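Local coordinates for glutathione peroxidase (Hypocrea jecorina, PDB 6VPD), which probably reduces hydroperoxides to the corresponding alcohols with thioredoxin as electron donor, as a thioredoxin peroxidase of the glutathione peroxidase family, at residues Y47-A58 and D83-C92; S25-K33 and F158-V166. All coordinates share one frame; numbering follows the deposited sequence.

Contact 1: residues Y47-A58 and D83-C92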
# COMPACT_ATOMS: atom_id res chain seq x y z
N TYR A 47 -28.02 -1.62 -10.43
CA TYR A 47 -27.48 -2.59 -9.49
C TYR A 47 -28.15 -2.54 -8.12
O TYR A 47 -27.67 -3.17 -7.18
CB TYR A 47 -25.97 -2.38 -9.33
CG TYR A 47 -25.15 -2.59 -10.59
CD1 TYR A 47 -25.04 -3.85 -11.15
CD2 TYR A 47 -24.46 -1.53 -11.18
CE1 TYR A 47 -24.28 -4.07 -12.30
CE2 TYR A 47 -23.69 -1.75 -12.35
CZ TYR A 47 -23.61 -3.03 -12.89
OH TYR A 47 -22.87 -3.30 -14.01
N LYS A 48 -29.26 -1.80 -7.99
CA LYS A 48 -29.87 -1.61 -6.67
C LYS A 48 -30.17 -2.95 -6.01
O LYS A 48 -30.55 -3.92 -6.67
CB LYS A 48 -31.14 -0.77 -6.81
CG LYS A 48 -31.80 -0.41 -5.48
CD LYS A 48 -32.93 0.59 -5.66
CE LYS A 48 -32.40 1.98 -5.98
NZ LYS A 48 -33.49 3.02 -6.04
N GLY A 49 -29.99 -3.02 -4.70
CA GLY A 49 -30.27 -4.24 -3.97
C GLY A 49 -29.24 -5.33 -4.11
O GLY A 49 -29.48 -6.46 -3.64
N LYS A 50 -28.10 -5.05 -4.75
CA LYS A 50 -27.01 -6.00 -4.89
C LYS A 50 -25.82 -5.54 -4.06
O LYS A 50 -25.76 -4.40 -3.58
CB LYS A 50 -26.58 -6.15 -6.35
CG LYS A 50 -27.72 -6.21 -7.35
CD LYS A 50 -28.45 -7.53 -7.29
CE LYS A 50 -29.27 -7.77 -8.56
NZ LYS A 50 -28.37 -7.88 -9.73
N VAL A 51 -24.86 -6.45 -3.89
CA VAL A 51 -23.62 -6.16 -3.17
C VAL A 51 -22.58 -5.81 -4.21
O VAL A 51 -22.36 -6.57 -5.16
CB VAL A 51 -23.19 -7.37 -2.31
CG1 VAL A 51 -21.85 -7.11 -1.63
CG2 VAL A 51 -24.26 -7.67 -1.27
N VAL A 52 -21.95 -4.64 -4.06
CA VAL A 52 -21.04 -4.07 -5.05
C VAL A 52 -19.68 -3.84 -4.40
O VAL A 52 -19.59 -3.28 -3.30
CB VAL A 52 -21.59 -2.75 -5.63
CG1 VAL A 52 -20.69 -2.28 -6.78
CG2 VAL A 52 -23.03 -2.89 -6.09
N LEU A 53 -18.62 -4.24 -5.10
CA LEU A 53 -17.26 -3.98 -4.67
C LEU A 53 -16.64 -3.02 -5.67
O LEU A 53 -16.51 -3.35 -6.85
CB LEU A 53 -16.45 -5.27 -4.56
CG LEU A 53 -15.05 -4.97 -4.01
CD1 LEU A 53 -15.06 -4.74 -2.49
CD2 LEU A 53 -14.04 -6.00 -4.42
N VAL A 54 -16.28 -1.83 -5.20
CA VAL A 54 -15.79 -0.76 -6.06
C VAL A 54 -14.29 -0.74 -5.88
O VAL A 54 -13.79 -0.75 -4.75
CB VAL A 54 -16.41 0.60 -5.68
CG1 VAL A 54 -15.76 1.72 -6.46
CG2 VAL A 54 -17.92 0.61 -5.92
N VAL A 55 -13.56 -0.76 -6.99
CA VAL A 55 -12.10 -0.80 -6.93
C VAL A 55 -11.56 0.12 -8.04
O VAL A 55 -12.08 0.12 -9.16
CB VAL A 55 -11.58 -2.24 -7.04
CG1 VAL A 55 -11.88 -2.82 -8.39
CG2 VAL A 55 -10.08 -2.31 -6.77
N ASN A 56 -10.60 0.97 -7.69
CA ASN A 56 -9.90 1.81 -8.65
C ASN A 56 -8.71 1.03 -9.21
O ASN A 56 -7.80 0.63 -8.46
CB ASN A 56 -9.41 3.10 -8.01
CG ASN A 56 -8.55 2.84 -6.83
OD1 ASN A 56 -8.92 2.04 -5.96
ND2 ASN A 56 -7.38 3.46 -6.78
N THR A 57 -8.72 0.80 -10.51
CA THR A 57 -7.70 -0.01 -11.14
C THR A 57 -6.63 0.87 -11.77
O THR A 57 -6.82 2.07 -11.98
CB THR A 57 -8.33 -0.95 -12.18
OG1 THR A 57 -9.21 -0.20 -13.03
CG2 THR A 57 -9.10 -2.04 -11.50
N ALA A 58 -5.49 0.24 -12.03
CA ALA A 58 -4.39 0.89 -12.70
C ALA A 58 -4.76 1.23 -14.14
O ALA A 58 -5.36 0.41 -14.85
CB ALA A 58 -3.16 -0.01 -12.70
N ASP A 83 -25.39 -13.45 -9.68
CA ASP A 83 -26.10 -12.17 -9.84
C ASP A 83 -26.18 -11.39 -8.53
O ASP A 83 -26.63 -10.24 -8.51
CB ASP A 83 -27.52 -12.38 -10.39
CG ASP A 83 -27.55 -12.69 -11.88
OD1 ASP A 83 -26.49 -13.05 -12.47
OD2 ASP A 83 -28.66 -12.60 -12.45
N ASP A 84 -25.74 -12.00 -7.42
CA ASP A 84 -25.82 -11.32 -6.13
C ASP A 84 -24.80 -10.20 -5.97
O ASP A 84 -25.00 -9.34 -5.11
CB ASP A 84 -25.61 -12.31 -4.98
CG ASP A 84 -26.82 -13.14 -4.72
OD1 ASP A 84 -27.70 -12.63 -3.98
OD2 ASP A 84 -26.90 -14.28 -5.25
N PHE A 85 -23.75 -10.19 -6.80
CA PHE A 85 -22.50 -9.51 -6.47
C PHE A 85 -21.80 -9.05 -7.74
O PHE A 85 -21.46 -9.87 -8.59
CB PHE A 85 -21.61 -10.45 -5.65
CG PHE A 85 -20.21 -9.95 -5.47
CD1 PHE A 85 -19.96 -8.73 -4.83
CD2 PHE A 85 -19.13 -10.69 -5.96
CE1 PHE A 85 -18.67 -8.26 -4.68
CE2 PHE A 85 -17.84 -10.23 -5.82
CZ PHE A 85 -17.60 -9.01 -5.17
N VAL A 86 -21.55 -7.74 -7.86
CA VAL A 86 -20.86 -7.17 -9.02
C VAL A 86 -19.60 -6.43 -8.55
O VAL A 86 -19.60 -5.79 -7.50
CB VAL A 86 -21.78 -6.25 -9.83
CG1 VAL A 86 -22.51 -5.30 -8.93
CG2 VAL A 86 -21.00 -5.48 -10.87
N VAL A 87 -18.54 -6.54 -9.34
CA VAL A 87 -17.29 -5.81 -9.13
C VAL A 87 -17.20 -4.73 -10.20
O VAL A 87 -17.36 -5.02 -11.40
CB VAL A 87 -16.08 -6.76 -9.19
CG1 VAL A 87 -14.76 -5.98 -9.12
CG2 VAL A 87 -16.18 -7.83 -8.10
N LEU A 88 -16.98 -3.49 -9.77
CA LEU A 88 -16.83 -2.36 -10.68
C LEU A 88 -15.40 -1.85 -10.57
O LEU A 88 -15.02 -1.29 -9.53
CB LEU A 88 -17.85 -1.26 -10.36
CG LEU A 88 -19.32 -1.65 -10.49
CD1 LEU A 88 -20.26 -0.44 -10.37
CD2 LEU A 88 -19.58 -2.37 -11.80
N GLY A 89 -14.61 -2.04 -11.62
CA GLY A 89 -13.28 -1.46 -11.67
C GLY A 89 -13.32 -0.11 -12.37
O GLY A 89 -13.98 0.05 -13.38
N PHE A 90 -12.61 0.86 -11.80
CA PHE A 90 -12.54 2.21 -12.37
C PHE A 90 -11.08 2.53 -12.62
O PHE A 90 -10.33 2.75 -11.64
CB PHE A 90 -13.15 3.28 -11.47
CG PHE A 90 -14.62 3.16 -11.27
CD1 PHE A 90 -15.15 2.23 -10.38
CD2 PHE A 90 -15.49 4.03 -11.92
CE1 PHE A 90 -16.52 2.14 -10.19
CE2 PHE A 90 -16.87 3.95 -11.73
CZ PHE A 90 -17.38 3.00 -10.87
N PRO A 91 -10.64 2.62 -13.86
CA PRO A 91 -9.24 2.95 -14.14
C PRO A 91 -8.88 4.33 -13.62
O PRO A 91 -9.70 5.25 -13.60
CB PRO A 91 -9.16 2.88 -15.66
CG PRO A 91 -10.32 2.03 -16.06
CD PRO A 91 -11.40 2.30 -15.08
N CYS A 92 -7.62 4.46 -13.22
CA CYS A 92 -7.14 5.70 -12.62
C CYS A 92 -5.66 5.86 -12.93
O CYS A 92 -4.85 4.98 -12.60
CB CYS A 92 -7.36 5.72 -11.11
SG CYS A 92 -7.29 7.37 -10.44
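Leu53 sits between two bonds to the neighbouring strand: its N donates to Val86 O at 3.0 Å and its O accepts from Leu88 N at 3.0 Å. Strands 51-58 and 85-92 run parallel, joined through helix 64-80 in a beta-alpha-beta crossover. On the face turned to helix 64-80, the Phe85 ring lies with its edge toward Leu53; Phe85 CE1 is 3.7 Å from Leu53 CB. Phe85 CG is anti to the backbone N (chi1 169°), which brings this edge near the partner strand. On the other face Val52 CG2 and Val86 CG1 are 3.8 Å apart, the two side chains lying side by side and pointing the same way. The Tyr47 side chain crosses Val86 at about a right angle, with Tyr47 CD1 3.7 Å from Val86 CG1. Val54 CG1 packs on Phe90 CE1 at 3.8 Å.

The start of the pair is looser and more exposed. The Lys50 chain bends at chi2 and chi4 and brings NZ to Asp83 O at 3.2 Å, in the carbonyl plane. Asp83 is exposed, while Asp84 OD1 forms a salt bridge with Arg162. The chemistry is thus backbone bonding between two mostly apolar faces, with the charged groups gathered at the N-terminal end, as expected of the parallel beta-alpha-beta pair of a thioredoxin fold.

Contact 2: residues S25-K33 and F158-V166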
# COMPACT_ATOMS: atom_id res chain seq x y z
N SER A 25 -25.18 10.86 4.40
CA SER A 25 -26.04 12.00 4.08
C SER A 25 -27.29 11.59 3.28
O SER A 25 -27.66 12.27 2.32
CB SER A 25 -25.25 13.05 3.29
OG SER A 25 -24.48 12.44 2.28
N ALA A 26 -27.93 10.47 3.69
CA ALA A 26 -29.16 9.92 3.10
C ALA A 26 -28.99 9.54 1.62
O ALA A 26 -29.89 8.95 1.01
CB ALA A 26 -30.33 10.89 3.26
N THR A 27 -27.84 9.89 1.05
CA THR A 27 -27.52 9.42 -0.28
C THR A 27 -27.20 7.93 -0.23
O THR A 27 -26.75 7.39 0.79
CB THR A 27 -26.33 10.20 -0.85
OG1 THR A 27 -26.38 11.55 -0.38
CG2 THR A 27 -26.38 10.21 -2.36
N SER A 28 -27.49 7.26 -1.33
CA SER A 28 -27.16 5.87 -1.50
C SER A 28 -26.29 5.74 -2.73
O SER A 28 -26.40 6.52 -3.69
CB SER A 28 -28.40 5.02 -1.67
OG SER A 28 -28.37 4.41 -2.96
N PHE A 29 -25.41 4.74 -2.69
CA PHE A 29 -24.52 4.47 -3.81
C PHE A 29 -25.30 4.36 -5.11
O PHE A 29 -24.86 4.84 -6.15
CB PHE A 29 -23.73 3.19 -3.51
CG PHE A 29 -22.93 2.67 -4.66
CD1 PHE A 29 -21.66 3.16 -4.93
CD2 PHE A 29 -23.42 1.64 -5.44
CE1 PHE A 29 -20.90 2.65 -5.98
CE2 PHE A 29 -22.67 1.14 -6.48
CZ PHE A 29 -21.40 1.64 -6.75
N PHE A 30 -26.48 3.76 -5.06
CA PHE A 30 -27.22 3.59 -6.30
C PHE A 30 -27.86 4.89 -6.83
O PHE A 30 -28.49 4.86 -7.89
CB PHE A 30 -28.28 2.50 -6.11
CG PHE A 30 -27.73 1.21 -5.52
CD1 PHE A 30 -26.93 0.35 -6.28
CD2 PHE A 30 -28.01 0.85 -4.20
CE1 PHE A 30 -26.44 -0.83 -5.72
CE2 PHE A 30 -27.52 -0.32 -3.65
CZ PHE A 30 -26.73 -1.16 -4.42
N ASP A 31 -27.68 6.03 -6.13
CA ASP A 31 -28.06 7.33 -6.68
C ASP A 31 -27.10 7.82 -7.77
O ASP A 31 -27.42 8.78 -8.48
CB ASP A 31 -28.11 8.40 -5.56
CG ASP A 31 -29.24 8.16 -4.54
OD1 ASP A 31 -30.14 7.35 -4.84
OD2 ASP A 31 -29.23 8.78 -3.44
N PHE A 32 -25.93 7.20 -7.93
CA PHE A 32 -24.90 7.82 -8.74
C PHE A 32 -24.93 7.28 -10.16
O PHE A 32 -25.45 6.20 -10.43
CB PHE A 32 -23.52 7.60 -8.13
CG PHE A 32 -23.21 8.49 -6.97
CD1 PHE A 32 -23.54 8.11 -5.68
CD2 PHE A 32 -22.55 9.71 -7.16
CE1 PHE A 32 -23.25 8.94 -4.61
CE2 PHE A 32 -22.25 10.53 -6.10
CZ PHE A 32 -22.60 10.15 -4.82
N LYS A 33 -24.38 8.08 -11.08
CA LYS A 33 -24.16 7.70 -12.46
C LYS A 33 -22.66 7.81 -12.74
O LYS A 33 -21.99 8.68 -12.19
CB LYS A 33 -24.93 8.61 -13.44
CG LYS A 33 -26.44 8.61 -13.27
CD LYS A 33 -26.88 9.66 -12.24
CE LYS A 33 -28.39 9.60 -12.01
NZ LYS A 33 -28.92 10.85 -11.36
N PHE A 158 -13.88 -0.47 -1.96
CA PHE A 158 -15.05 -0.15 -1.13
C PHE A 158 -16.14 -1.18 -1.37
O PHE A 158 -16.42 -1.56 -2.51
CB PHE A 158 -15.65 1.20 -1.44
CG PHE A 158 -14.72 2.36 -1.28
CD1 PHE A 158 -13.79 2.65 -2.27
CD2 PHE A 158 -14.83 3.21 -0.18
CE1 PHE A 158 -12.95 3.77 -2.14
CE2 PHE A 158 -14.00 4.32 -0.04
CZ PHE A 158 -13.05 4.59 -1.02
N LEU A 159 -16.79 -1.61 -0.29
CA LEU A 159 -17.86 -2.60 -0.35
C LEU A 159 -19.21 -1.91 -0.10
O LEU A 159 -19.39 -1.27 0.94
CB LEU A 159 -17.61 -3.70 0.67
CG LEU A 159 -18.62 -4.83 0.71
CD1 LEU A 159 -18.68 -5.50 -0.65
CD2 LEU A 159 -18.27 -5.83 1.83
N ILE A 160 -20.13 -2.05 -1.06
CA ILE A 160 -21.47 -1.47 -0.98
C ILE A 160 -22.46 -2.57 -0.59
O ILE A 160 -22.62 -3.55 -1.32
CB ILE A 160 -21.91 -0.83 -2.31
CG1 ILE A 160 -20.85 0.11 -2.92
CG2 ILE A 160 -23.22 -0.10 -2.08
CD1 ILE A 160 -20.34 1.19 -2.04
N GLY A 161 -23.17 -2.37 0.53
CA GLY A 161 -24.22 -3.30 0.91
C GLY A 161 -25.46 -3.12 0.06
O GLY A 161 -25.61 -2.16 -0.69
N ARG A 162 -26.39 -4.08 0.18
CA ARG A 162 -27.58 -4.09 -0.67
C ARG A 162 -28.38 -2.80 -0.53
O ARG A 162 -29.07 -2.39 -1.48
CB ARG A 162 -28.47 -5.29 -0.35
CG ARG A 162 -27.85 -6.65 -0.61
CD ARG A 162 -28.97 -7.69 -0.56
NE ARG A 162 -28.51 -9.07 -0.67
CZ ARG A 162 -28.61 -9.81 -1.78
NH1 ARG A 162 -29.12 -9.30 -2.90
NH2 ARG A 162 -28.19 -11.08 -1.78
N ASP A 163 -28.29 -2.13 0.62
CA ASP A 163 -28.95 -0.86 0.87
C ASP A 163 -28.19 0.35 0.34
O ASP A 163 -28.71 1.47 0.44
CB ASP A 163 -29.17 -0.66 2.37
CG ASP A 163 -27.86 -0.69 3.16
OD1 ASP A 163 -26.86 -1.28 2.66
OD2 ASP A 163 -27.84 -0.13 4.28
N GLY A 164 -26.98 0.16 -0.19
CA GLY A 164 -26.24 1.26 -0.79
C GLY A 164 -25.37 2.08 0.14
O GLY A 164 -24.88 3.14 -0.28
N LYS A 165 -25.17 1.66 1.38
CA LYS A 165 -24.22 2.32 2.27
C LYS A 165 -22.86 1.65 2.14
O LYS A 165 -22.76 0.44 1.90
CB LYS A 165 -24.69 2.25 3.73
CG LYS A 165 -26.17 2.48 3.95
CD LYS A 165 -26.54 3.96 4.12
CE LYS A 165 -27.97 4.09 4.72
NZ LYS A 165 -29.03 4.26 3.68
N VAL A 166 -21.80 2.43 2.32
CA VAL A 166 -20.46 1.86 2.31
C VAL A 166 -20.26 1.08 3.60
O VAL A 166 -20.33 1.64 4.70
CB VAL A 166 -19.40 2.96 2.15
CG1 VAL A 166 -18.00 2.34 2.10
CG2 VAL A 166 -19.69 3.74 0.90
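Gly164 O accepts the N-H of Phe29 at 2.9 Å, in the carbonyl plane and on a lone pair. The bond is nearly straight at the hydrogen (168°). It ties the first residue of the 3-10 segment 29-31 to the end of the type I turn Gly161-Gly164. Beside it, Ile160 CG1 lies over the centre of one face of the Phe29 ring, 3.7 Å from the centroid, a CH-pi contact. With chi1 at 171° the ring swings away from the backbone N and lies across the Ile160 side chain at about a right angle. Ile160 CG2 also meets Phe29 CB at 3.6 Å.

The Phe30 ring lies against the turn backbone. Phe30 CE2 is 3.4 Å from Arg162 O and 3.5 Å from Gly164 CA. Gly164 closes the turn with a positive phi (88°), its alpha carbon against the Phe30 ring. Within the loop, Asp31 OD2 accepts Ser28 N at 3.1 Å, from above the carboxylate plane.

The contact fastens the N-terminal loop to the turn between strands 157-160 and 166-170. Phe29 reaches further, to Val54 of strand 51-58 and Leu134 of helix 133-141. From the turn, Arg162 donates a hydrogen bond to Ile187 O of helix 176-188.

In the fold
Both contacts are largely buried, but contact 1 lies near the centre of the chain and contact 2 farther out. They meet in one mixed sheet, where strand 51-58 has strand 85-92 as its parallel neighbour and strand 157-160 as its antiparallel one. Val52 O and Ile160 N, 2.6 Å apart, probably form one of the bonds joining the two contacts. Contact 1 rests on a regular ladder of backbone bonds. Contact 2 has a single backbone bond between its segments and otherwise relies on aromatic packing. Along the chain, contact 1 is nested inside the loop that contact 2 closes. Phe30 of contact 2 also packs against the backbone of Tyr47.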